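Local coordinates for proto-oncogene tyrosine-protein kinase receptor Ret (Danio rerio, PDB 7AMK) that is a receptor tyrosine kinase whose calcium-binding, cadherin-like extracellular domains probably take part in recognising GDNF bound to its co-receptor GFR alpha 1, at residues D265-Y270 with V275-V280; D194-E199 with E229-P234; H315-K320 with Y337-T342. The protein carries 4 engineered substitutions. All coordinates share one frame; numbering follows the deposited sequence.

Contact 1: D265-Y270 with V275-V280. With CA (calcium ion), chain N; CA (calcium ion), chain M.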
loop_
_atom_site.group_PDB
_atom_site.type_symbol
_atom_site.label_atom_id
_atom_site.label_comp_id
_atom_site.label_asym_id
_atom_site.label_seq_id
_atom_site.Cartn_x
_atom_site.Cartn_y
_atom_site.Cartn_z
ATOM N N ASP A 265 4.747 -22.241 18.030
ATOM C CA ASP A 265 3.422 -22.699 18.421
ATOM C C ASP A 265 2.357 -22.219 17.428
ATOM O O ASP A 265 2.505 -21.191 16.759
ATOM C CB ASP A 265 3.075 -22.200 19.822
ATOM C CG ASP A 265 4.055 -22.680 20.868
ATOM O OD1 ASP A 265 4.449 -23.863 20.807
ATOM O OD2 ASP A 265 4.455 -21.878 21.745
ATOM N N THR A 266 1.272 -22.979 17.342
ATOM C CA THR A 266 0.124 -22.637 16.513
ATOM C C THR A 266 -0.811 -21.687 17.247
ATOM O O THR A 266 -0.784 -21.560 18.474
ATOM C CB THR A 266 -0.671 -23.897 16.117
ATOM O OG1 THR A 266 -1.383 -24.383 17.258
ATOM C CG2 THR A 266 0.266 -24.982 15.616
ATOM N N THR A 267 -1.655 -21.026 16.467
ATOM C CA THR A 267 -2.609 -20.036 16.907
ATOM C C THR A 267 -3.842 -20.198 16.033
ATOM O O THR A 267 -3.710 -20.420 14.821
ATOM C CB THR A 267 -2.096 -18.593 16.762
ATOM O OG1 THR A 267 -0.832 -18.450 17.419
ATOM C CG2 THR A 267 -3.106 -17.627 17.392
ATOM N N PRO A 268 -5.041 -20.080 16.597
ATOM C CA PRO A 268 -6.238 -20.103 15.752
ATOM C C PRO A 268 -6.218 -18.931 14.776
ATOM O O PRO A 268 -5.587 -17.894 15.014
ATOM C CB PRO A 268 -7.394 -20.002 16.758
ATOM C CG PRO A 268 -6.782 -20.421 18.086
ATOM C CD PRO A 268 -5.369 -19.923 18.026
ATOM N N VAL A 269 -6.905 -19.131 13.649
ATOM C CA VAL A 269 -6.888 -18.172 12.552
ATOM C C VAL A 269 -7.226 -16.770 13.057
ATOM O O VAL A 269 -8.107 -16.575 13.903
ATOM C CB VAL A 269 -7.860 -18.641 11.452
ATOM C CG1 VAL A 269 -8.027 -17.581 10.381
ATOM C CG2 VAL A 269 -7.377 -19.964 10.861
ATOM N N TYR A 270 -6.515 -15.796 12.535
ATOM C CA TYR A 270 -6.674 -14.399 12.902
ATOM C C TYR A 270 -7.941 -13.824 12.264
ATOM O O TYR A 270 -8.250 -14.129 11.104
ATOM C CB TYR A 270 -5.449 -13.609 12.451
ATOM C CG TYR A 270 -5.637 -12.101 12.432
ATOM C CD1 TYR A 270 -6.164 -11.463 11.317
ATOM C CD2 TYR A 270 -5.276 -11.319 13.528
ATOM C CE1 TYR A 270 -6.340 -10.087 11.292
ATOM C CE2 TYR A 270 -5.456 -9.923 13.512
ATOM C CZ TYR A 270 -5.986 -9.317 12.386
ATOM O OH TYR A 270 -6.167 -7.941 12.339
ATOM N N VAL A 275 -6.906 -17.251 24.048
ATOM C CA VAL A 275 -5.807 -16.586 24.738
ATOM C C VAL A 275 -4.518 -17.395 24.683
ATOM O O VAL A 275 -3.435 -16.823 24.890
ATOM C CB VAL A 275 -6.165 -16.279 26.204
ATOM C CG1 VAL A 275 -5.051 -15.447 26.837
ATOM C CG2 VAL A 275 -7.495 -15.540 26.289
ATOM N N GLN A 276 -4.601 -18.697 24.405
ATOM C CA GLN A 276 -3.420 -19.526 24.190
ATOM C C GLN A 276 -2.523 -18.933 23.116
ATOM O O GLN A 276 -2.942 -18.733 21.972
ATOM C CB GLN A 276 -3.831 -20.945 23.784
ATOM C CG GLN A 276 -2.726 -21.713 23.040
ATOM C CD GLN A 276 -2.971 -23.220 22.936
ATOM O OE1 GLN A 276 -3.898 -23.770 23.544
ATOM N NE2 GLN A 276 -2.110 -23.898 22.180
ATOM N N ASN A 277 -1.276 -18.662 23.480
ATOM C CA ASN A 277 -0.270 -18.235 22.519
ATOM C C ASN A 277 -0.534 -16.847 21.982
ATOM O O ASN A 277 0.063 -16.452 20.989
ATOM C CB ASN A 277 -0.145 -19.197 21.340
ATOM C CG ASN A 277 1.246 -19.232 20.805
ATOM O OD1 ASN A 277 2.192 -19.236 21.570
ATOM N ND2 ASN A 277 1.391 -19.222 19.488
ATOM N N LYS A 278 -1.431 -16.108 22.608
ATOM C CA LYS A 278 -1.658 -14.729 22.226
ATOM C C LYS A 278 -0.454 -13.886 22.625
ATOM O O LYS A 278 0.012 -13.947 23.770
ATOM C CB LYS A 278 -2.930 -14.219 22.899
ATOM C CG LYS A 278 -3.323 -12.804 22.533
ATOM C CD LYS A 278 -4.570 -12.415 23.332
ATOM C CE LYS A 278 -4.897 -10.937 23.208
ATOM N NZ LYS A 278 -6.045 -10.560 24.100
ATOM N N LEU A 279 0.048 -13.087 21.685
ATOM C CA LEU A 279 1.053 -12.070 21.988
ATOM C C LEU A 279 0.367 -10.713 22.147
ATOM O O LEU A 279 -0.320 -10.256 21.234
ATOM C CB LEU A 279 2.120 -11.981 20.890
ATOM C CG LEU A 279 2.854 -13.251 20.467
ATOM C CD1 LEU A 279 3.911 -12.922 19.382
ATOM C CD2 LEU A 279 3.473 -13.869 21.691
ATOM N N VAL A 280 0.579 -10.068 23.289
ATOM C CA VAL A 280 0.089 -8.720 23.559
ATOM C C VAL A 280 1.286 -7.777 23.565
ATOM O O VAL A 280 2.314 -8.081 24.181
ATOM C CB VAL A 280 -0.669 -8.641 24.898
ATOM C CG1 VAL A 280 -1.721 -9.731 24.994
ATOM C CG2 VAL A 280 0.302 -8.720 26.065
HETATM CA CA CA N . 4.424 -19.490 21.908
HETATM CA CA CA M . 3.764 -26.110 21.207
#

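Contact 2: D194-E199 with E229-P234. With CA (calcium ion), chain M; CA (calcium ion), chain L; CA (calcium ion), chain N.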
loop_
_atom_site.group_PDB
_atom_site.type_symbol
_atom_site.label_atom_id
_atom_site.label_comp_id
_atom_site.label_asym_id
_atom_site.label_seq_id
_atom_site.Cartn_x
_atom_site.Cartn_y
_atom_site.Cartn_z
ATOM N N ASP A 194 5.736 -34.332 21.525
ATOM C CA ASP A 194 6.093 -32.965 21.152
ATOM C C ASP A 194 5.352 -32.638 19.868
ATOM O O ASP A 194 5.656 -33.193 18.799
ATOM C CB ASP A 194 7.618 -32.817 21.007
ATOM C CG ASP A 194 8.063 -31.388 20.594
ATOM O OD1 ASP A 194 7.240 -30.447 20.603
ATOM O OD2 ASP A 194 9.250 -31.210 20.239
ATOM N N ARG A 195 4.343 -31.771 19.973
ATOM C CA ARG A 195 3.572 -31.404 18.795
ATOM C C ARG A 195 4.501 -30.874 17.701
ATOM O O ARG A 195 4.285 -31.132 16.513
ATOM C CB ARG A 195 2.503 -30.375 19.172
ATOM C CG ARG A 195 1.398 -30.158 18.118
ATOM C CD ARG A 195 1.864 -29.428 16.855
ATOM N NE ARG A 195 2.428 -28.118 17.148
ATOM C CZ ARG A 195 2.775 -27.199 16.250
ATOM N NH1 ARG A 195 2.598 -27.381 14.951
ATOM N NH2 ARG A 195 3.321 -26.064 16.669
ATOM N N GLU A 196 5.566 -30.168 18.089
ATOM C CA GLU A 196 6.497 -29.600 17.119
ATOM C C GLU A 196 7.336 -30.661 16.418
ATOM O O GLU A 196 7.909 -30.388 15.362
ATOM C CB GLU A 196 7.424 -28.576 17.790
ATOM C CG GLU A 196 6.837 -27.155 17.905
ATOM C CD GLU A 196 5.803 -26.997 19.044
ATOM O OE1 GLU A 196 5.978 -27.637 20.108
ATOM O OE2 GLU A 196 4.830 -26.219 18.876
ATOM N N GLU A 197 7.451 -31.849 16.977
ATOM C CA GLU A 197 8.125 -32.905 16.240
ATOM C C GLU A 197 7.148 -33.647 15.348
ATOM O O GLU A 197 7.472 -33.932 14.188
ATOM C CB GLU A 197 8.807 -33.890 17.194
ATOM N N LYS A 198 5.945 -33.930 15.857
ATOM C CA LYS A 198 4.970 -34.703 15.105
ATOM C C LYS A 198 3.568 -34.367 15.604
ATOM O O LYS A 198 3.323 -34.404 16.812
ATOM C CB LYS A 198 5.270 -36.201 15.260
ATOM C CG LYS A 198 5.039 -37.000 13.971
ATOM C CD LYS A 198 5.205 -38.501 14.208
ATOM C CE LYS A 198 5.079 -39.270 12.900
ATOM N NZ LYS A 198 5.130 -40.739 13.112
ATOM N N GLU A 199 2.658 -34.034 14.678
ATOM C CA GLU A 199 1.294 -33.627 15.005
ATOM C C GLU A 199 0.276 -34.750 14.859
ATOM O O GLU A 199 -0.865 -34.569 15.286
ATOM C CB GLU A 199 0.829 -32.451 14.113
ATOM C CG GLU A 199 1.842 -31.279 13.954
ATOM C CD GLU A 199 1.235 -30.063 13.260
ATOM O OE1 GLU A 199 0.055 -29.735 13.544
ATOM O OE2 GLU A 199 1.940 -29.438 12.424
ATOM N N GLU A 229 0.377 -26.926 22.770
ATOM C CA GLU A 229 0.317 -25.971 23.861
ATOM C C GLU A 229 1.384 -24.912 23.620
ATOM O O GLU A 229 2.249 -25.060 22.757
ATOM C CB GLU A 229 0.483 -26.655 25.219
ATOM C CG GLU A 229 1.870 -27.037 25.555
ATOM C CD GLU A 229 1.972 -27.569 26.984
ATOM O OE1 GLU A 229 0.910 -27.712 27.627
ATOM O OE2 GLU A 229 3.101 -27.843 27.467
ATOM N N ASP A 230 1.305 -23.824 24.379
ATOM C CA ASP A 230 2.191 -22.677 24.195
ATOM C C ASP A 230 3.478 -22.995 24.947
ATOM O O ASP A 230 3.599 -22.764 26.148
ATOM C CB ASP A 230 1.514 -21.392 24.679
ATOM C CG ASP A 230 2.388 -20.130 24.506
ATOM O OD1 ASP A 230 3.491 -20.182 23.926
ATOM O OD2 ASP A 230 1.942 -19.069 24.977
ATOM N N ASP A 231 4.449 -23.568 24.234
ATOM C CA ASP A 231 5.699 -23.977 24.868
ATOM C C ASP A 231 6.908 -23.482 24.080
ATOM O O ASP A 231 8.001 -24.043 24.213
ATOM C CB ASP A 231 5.746 -25.508 25.068
ATOM C CG ASP A 231 5.788 -26.295 23.730
ATOM O OD1 ASP A 231 5.714 -25.689 22.641
ATOM O OD2 ASP A 231 5.915 -27.535 23.782
ATOM N N ASN A 232 6.726 -22.452 23.258
ATOM C CA ASN A 232 7.815 -21.839 22.517
ATOM C C ASN A 232 7.692 -20.328 22.623
ATOM O O ASN A 232 6.609 -19.780 22.421
ATOM C CB ASN A 232 7.812 -22.274 21.049
ATOM C CG ASN A 232 8.161 -23.745 20.880
ATOM O OD1 ASN A 232 9.332 -24.102 20.745
ATOM N ND2 ASN A 232 7.142 -24.603 20.892
ATOM N N SER A 233 8.805 -19.664 22.968
ATOM C CA SER A 233 8.745 -18.220 23.058
ATOM C C SER A 233 8.942 -17.577 21.692
ATOM O O SER A 233 9.593 -18.148 20.812
ATOM C CB SER A 233 9.806 -17.698 24.012
ATOM O OG SER A 233 11.072 -18.206 23.660
ATOM N N PRO A 234 8.367 -16.394 21.504
ATOM C CA PRO A 234 8.568 -15.663 20.255
ATOM C C PRO A 234 10.001 -15.184 20.119
ATOM O O PRO A 234 10.726 -15.027 21.097
ATOM C CB PRO A 234 7.598 -14.496 20.383
ATOM C CG PRO A 234 7.455 -14.303 21.859
ATOM C CD PRO A 234 7.475 -15.679 22.427
HETATM CA CA CA M . 3.764 -26.110 21.207
HETATM CA CA CA L . 6.477 -28.816 22.003
HETATM CA CA CA N . 4.424 -19.490 21.908
HETATM O O HOH W 1 8.576 -27.791 21.901
HETATM O O HOH W 2 7.024 -30.350 23.666
#

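Contact 3: H315-K320 with Y337-T342. With CA (calcium ion), chain N; NAG (2-acetamido-2-deoxy-beta-D-glucopyranose), chain E.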
loop_
_atom_site.group_PDB
_atom_site.type_symbol
_atom_site.label_atom_id
_atom_site.label_comp_id
_atom_site.label_asym_id
_atom_site.label_seq_id
_atom_site.Cartn_x
_atom_site.Cartn_y
_atom_site.Cartn_z
ATOM N N HIS A 315 4.220 -13.352 13.041
ATOM C CA HIS A 315 3.632 -12.072 13.435
ATOM C C HIS A 315 4.254 -10.920 12.644
ATOM O O HIS A 315 5.456 -10.918 12.374
ATOM C CB HIS A 315 3.801 -11.806 14.941
ATOM C CG HIS A 315 3.127 -12.814 15.813
ATOM N ND1 HIS A 315 1.884 -12.603 16.372
ATOM C CD2 HIS A 315 3.532 -14.037 16.244
ATOM C CE1 HIS A 315 1.549 -13.650 17.107
ATOM N NE2 HIS A 315 2.530 -14.537 17.038
ATOM N N GLU A 316 3.436 -9.931 12.285
ATOM C CA GLU A 316 3.904 -8.716 11.625
ATOM C C GLU A 316 3.536 -7.507 12.469
ATOM O O GLU A 316 2.361 -7.308 12.802
ATOM C CB GLU A 316 3.295 -8.541 10.236
ATOM C CG GLU A 316 3.557 -9.644 9.239
ATOM C CD GLU A 316 3.022 -9.282 7.856
ATOM O OE1 GLU A 316 2.800 -8.075 7.609
ATOM O OE2 GLU A 316 2.823 -10.193 7.025
ATOM N N TYR A 317 4.533 -6.686 12.776
ATOM C CA TYR A 317 4.345 -5.450 13.523
ATOM C C TYR A 317 4.707 -4.280 12.616
ATOM O O TYR A 317 5.822 -4.225 12.083
ATOM C CB TYR A 317 5.206 -5.455 14.792
ATOM C CG TYR A 317 4.761 -6.512 15.771
ATOM C CD1 TYR A 317 3.769 -6.231 16.700
ATOM C CD2 TYR A 317 5.305 -7.800 15.742
ATOM C CE1 TYR A 317 3.344 -7.162 17.579
ATOM C CE2 TYR A 317 4.876 -8.761 16.637
ATOM C CZ TYR A 317 3.888 -8.432 17.554
ATOM O OH TYR A 317 3.412 -9.355 18.460
ATOM N N LYS A 318 3.772 -3.352 12.433
ATOM C CA LYS A 318 3.963 -2.250 11.498
ATOM C C LYS A 318 3.734 -0.923 12.212
ATOM O O LYS A 318 2.684 -0.721 12.821
ATOM C CB LYS A 318 3.017 -2.396 10.301
ATOM C CG LYS A 318 3.102 -3.762 9.612
ATOM C CD LYS A 318 2.088 -3.892 8.483
ATOM N N LEU A 319 4.706 -0.023 12.146
ATOM C CA LEU A 319 4.507 1.306 12.698
ATOM C C LEU A 319 3.611 2.098 11.756
ATOM O O LEU A 319 3.873 2.165 10.554
ATOM C CB LEU A 319 5.846 2.012 12.907
ATOM C CG LEU A 319 5.799 3.407 13.552
ATOM C CD1 LEU A 319 5.059 3.368 14.885
ATOM C CD2 LEU A 319 7.206 3.982 13.730
ATOM N N LYS A 320 2.539 2.675 12.294
ATOM C CA LYS A 320 1.539 3.361 11.482
ATOM C C LYS A 320 1.370 4.797 11.968
ATOM O O LYS A 320 1.555 5.083 13.155
ATOM C CB LYS A 320 0.187 2.627 11.548
ATOM C CG LYS A 320 -0.620 2.666 10.277
ATOM C CD LYS A 320 -1.787 1.697 10.371
ATOM N N TYR A 337 8.875 -1.395 21.845
ATOM C CA TYR A 337 7.591 -2.095 21.817
ATOM C C TYR A 337 7.796 -3.499 22.379
ATOM O O TYR A 337 8.428 -4.339 21.735
ATOM C CB TYR A 337 7.011 -2.137 20.401
ATOM C CG TYR A 337 5.564 -2.566 20.363
ATOM C CD1 TYR A 337 4.554 -1.674 20.689
ATOM C CD2 TYR A 337 5.204 -3.866 20.007
ATOM C CE1 TYR A 337 3.233 -2.056 20.664
ATOM C CE2 TYR A 337 3.893 -4.256 19.980
ATOM C CZ TYR A 337 2.905 -3.344 20.314
ATOM O OH TYR A 337 1.574 -3.703 20.285
ATOM N N LEU A 338 7.271 -3.745 23.581
ATOM C CA LEU A 338 7.416 -5.031 24.258
ATOM C C LEU A 338 6.338 -5.994 23.780
ATOM O O LEU A 338 5.141 -5.726 23.950
ATOM C CB LEU A 338 7.322 -4.861 25.770
ATOM C CG LEU A 338 7.458 -6.174 26.524
ATOM C CD1 LEU A 338 8.901 -6.640 26.486
ATOM C CD2 LEU A 338 6.988 -5.991 27.934
ATOM N N VAL A 339 6.766 -7.108 23.188
ATOM C CA VAL A 339 5.875 -8.169 22.732
ATOM C C VAL A 339 5.926 -9.307 23.746
ATOM O O VAL A 339 6.981 -9.909 23.971
ATOM C CB VAL A 339 6.262 -8.669 21.333
ATOM C CG1 VAL A 339 5.499 -9.937 21.023
ATOM C CG2 VAL A 339 5.971 -7.602 20.266
ATOM N N ASN A 340 4.788 -9.628 24.348
ATOM C CA ASN A 340 4.738 -10.568 25.466
ATOM C C ASN A 340 3.848 -11.756 25.094
ATOM O O ASN A 340 2.654 -11.580 24.848
ATOM C CB ASN A 340 4.226 -9.840 26.705
ATOM C CG ASN A 340 4.225 -10.685 27.957
ATOM O OD1 ASN A 340 4.340 -11.904 27.917
ATOM N ND2 ASN A 340 4.088 -10.009 29.099
ATOM N N ASP A 341 4.441 -12.952 25.020
ATOM C CA ASP A 341 3.704 -14.211 24.902
ATOM C C ASP A 341 3.119 -14.546 26.268
ATOM O O ASP A 341 3.802 -15.102 27.130
ATOM C CB ASP A 341 4.622 -15.326 24.413
ATOM C CG ASP A 341 3.873 -16.656 24.160
ATOM O OD1 ASP A 341 2.697 -16.823 24.597
ATOM O OD2 ASP A 341 4.493 -17.529 23.502
ATOM N N THR A 342 1.833 -14.250 26.452
ATOM C CA THR A 342 1.263 -14.193 27.798
ATOM C C THR A 342 1.232 -15.559 28.473
ATOM O O THR A 342 1.526 -15.670 29.666
ATOM C CB THR A 342 -0.144 -13.608 27.731
ATOM O OG1 THR A 342 -0.911 -14.366 26.778
ATOM C CG2 THR A 342 -0.081 -12.130 27.299
HETATM CA CA CA N . 4.424 -19.490 21.908
HETATM C C1 NAG E . 4.021 -10.621 30.391
HETATM C C2 NAG E . 4.464 -9.696 31.529
HETATM C C3 NAG E . 4.282 -10.395 32.877
HETATM C C4 NAG E . 2.886 -10.987 33.031
HETATM C C5 NAG E . 2.507 -11.814 31.804
HETATM C C6 NAG E . 1.071 -12.304 31.805
HETATM C C7 NAG E . 6.272 -8.053 31.159
HETATM C C8 NAG E . 5.205 -6.995 31.161
HETATM N N2 NAG E . 5.857 -9.312 31.352
HETATM O O3 NAG E . 4.555 -9.481 33.935
HETATM O O4 NAG E . 2.919 -11.889 34.130
HETATM O O5 NAG E . 2.676 -11.040 30.610
HETATM O O6 NAG E . 0.234 -11.602 32.715
HETATM O O7 NAG E . 7.458 -7.780 30.994
#

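Contact 1: D265-Y270 with V275-V280
Asp265, the second aspartate of the DXD motif Asp263 to Asp265, and Asn277, which reaches in from a turn twelve residues further on, contribute to the calcium cluster at a cadherin-type domain junction. Asp265 spans two metals: OD2 lies 2.4 Å from the calcium ion of chain N, and OD1 lies 2.4 Å from the calcium ion of chain M, each oxygen taking one ion. Its first torsion (chi1 -59°) sets CG beside the backbone N, directing the carboxylate into the space between the two ions. Asn277 gives its amide oxygen to the first of them, with OD1 2.3 Å from the calcium ion of chain N. That shared ion holds Asp265 OD2 and Asn277 OD1 3.5 Å apart, while carboxylate and amide stand steeply against each other, their planes 73° apart. Seven protein atoms surround this ion, the others coming from Asp230, Asn232, Asp263 and Asp341.

Asn277 sits in a type II beta turn from Val275 to Lys278, closed by the bond from Lys278 N to Val275 O (3.1 Å), and takes the turn position with positive phi. With its oxygen committed to the metal, the amide has its nitrogen end facing the chain of 265-270, where ND2 lies 3.4 Å from Asp265 CB. Rotation of the amide is thus fixed at both ends, by calcium and by a hydroxyl. Thr267 OG1, which also has a polar partner in Thr313 of strand 312-321, supplies that hydroxyl: Asn277 ND2 donates to it over 3.1 Å, fairly straight at 157° and close to the amide plane.

Contact 2: D194-E199 with E229-P234
Glu196 and Asp231 face each other across a pair of calcium ions, and both carboxylates straddle the pair. Glu196 OE1 is 2.3 Å from the calcium ion of chain L, and its OE2 is 2.6 Å from that of chain M. Asp231 divides its oxygens in the same way, OD2 lying 2.3 Å from the chain L ion and OD1 2.5 Å from the chain M ion; Asn143 is a further polar partner of this side chain. The two metals bring Glu196 OE1 to 3.2 Å from Asp231 OD1, a closeness that their positive charge probably makes tolerable. Glu196 reaches them through a bend at chi2 (77°), which sets its two oxygens against the two ions. Asn232 comes against it from the opposite direction, ND2 lying 3.3 Å from Glu196 CD with the amide and carboxylate planes steeply inclined at 70°. Behind the glutamate, Arg195 NH2 makes a salt bridge of 2.7 Å to Glu196 OE2, approaching on the anti side and tilted from the carboxylate plane, while its NH1 reaches Glu199. Asp194 OD1 completes the local frame, accepting from Glu196 N at 3.0 Å in an Asx turn as well as binding the chain L ion. Glu142 and two waters finish that ion's shell. An Asp-Arg-Glu sequence facing a variant of the DXNDN linker (Asp228 to Asn232) is the hallmark of calcium-bound junctions between successive cadherin domains.

Contact 3: H315-K320 with Y337-T342
With its CG swung anti to the carbonyl carbon (chi1 -66°), the Tyr317 ring projects from strand 312-321 into the space before strand 331-341, where Val339 and Tyr337 receive it. Val339 has CG1 anti to its own backbone N (chi1 169°), which turns both methyls to the tyrosine. CG2 sits over one ring face in a CH-pi contact, 4.0 Å from the centroid of the Tyr317 ring, and is nearest to Tyr317 CZ at 3.5 Å. CG1 reaches past the ring to lie 3.4 Å from Tyr317 OH. Tyr337 arrives obliquely, its plane at 54° to that of Tyr317, with Tyr337 CE2 3.8 Å from Tyr317 CE1. His298 stacks on the Tyr317 ring as well. Replacing Tyr317 with an alanine would probably open a gap between the strands, leaving Val339 CG2 without its aromatic face and Tyr337 freer to turn. Next to Val339, Asn340, whose CB is directed away from 315-320, carries an N-linked sugar on ND2, and Asp341 OD2 binds the calcium ion of chain N. Residues packed between strands of two facing sheets in this way form the core of the cadherin-like beta sandwich.

Following the chain, contact 2 closes first: 194-199 meets 229-234 after the antiparallel strands 200-210 and 215-227, joining the second cadherin-like domain to the start of the third. Contact 1 then closes the short loop leading from strand 255-263 into strand 279-283. Contact 3 comes last, bringing together strands 312-321 and 331-341 of opposite sheets. The three follow in series, neither nesting nor crossing. They are nevertheless joined in space: Asp265 OD2 probably accepts from Asn232 N, Val280 O probably accepts from Asn340 N as strands 279-283 and 331-341 pair, and all three contacts supply ligands to the calcium ion of chain N.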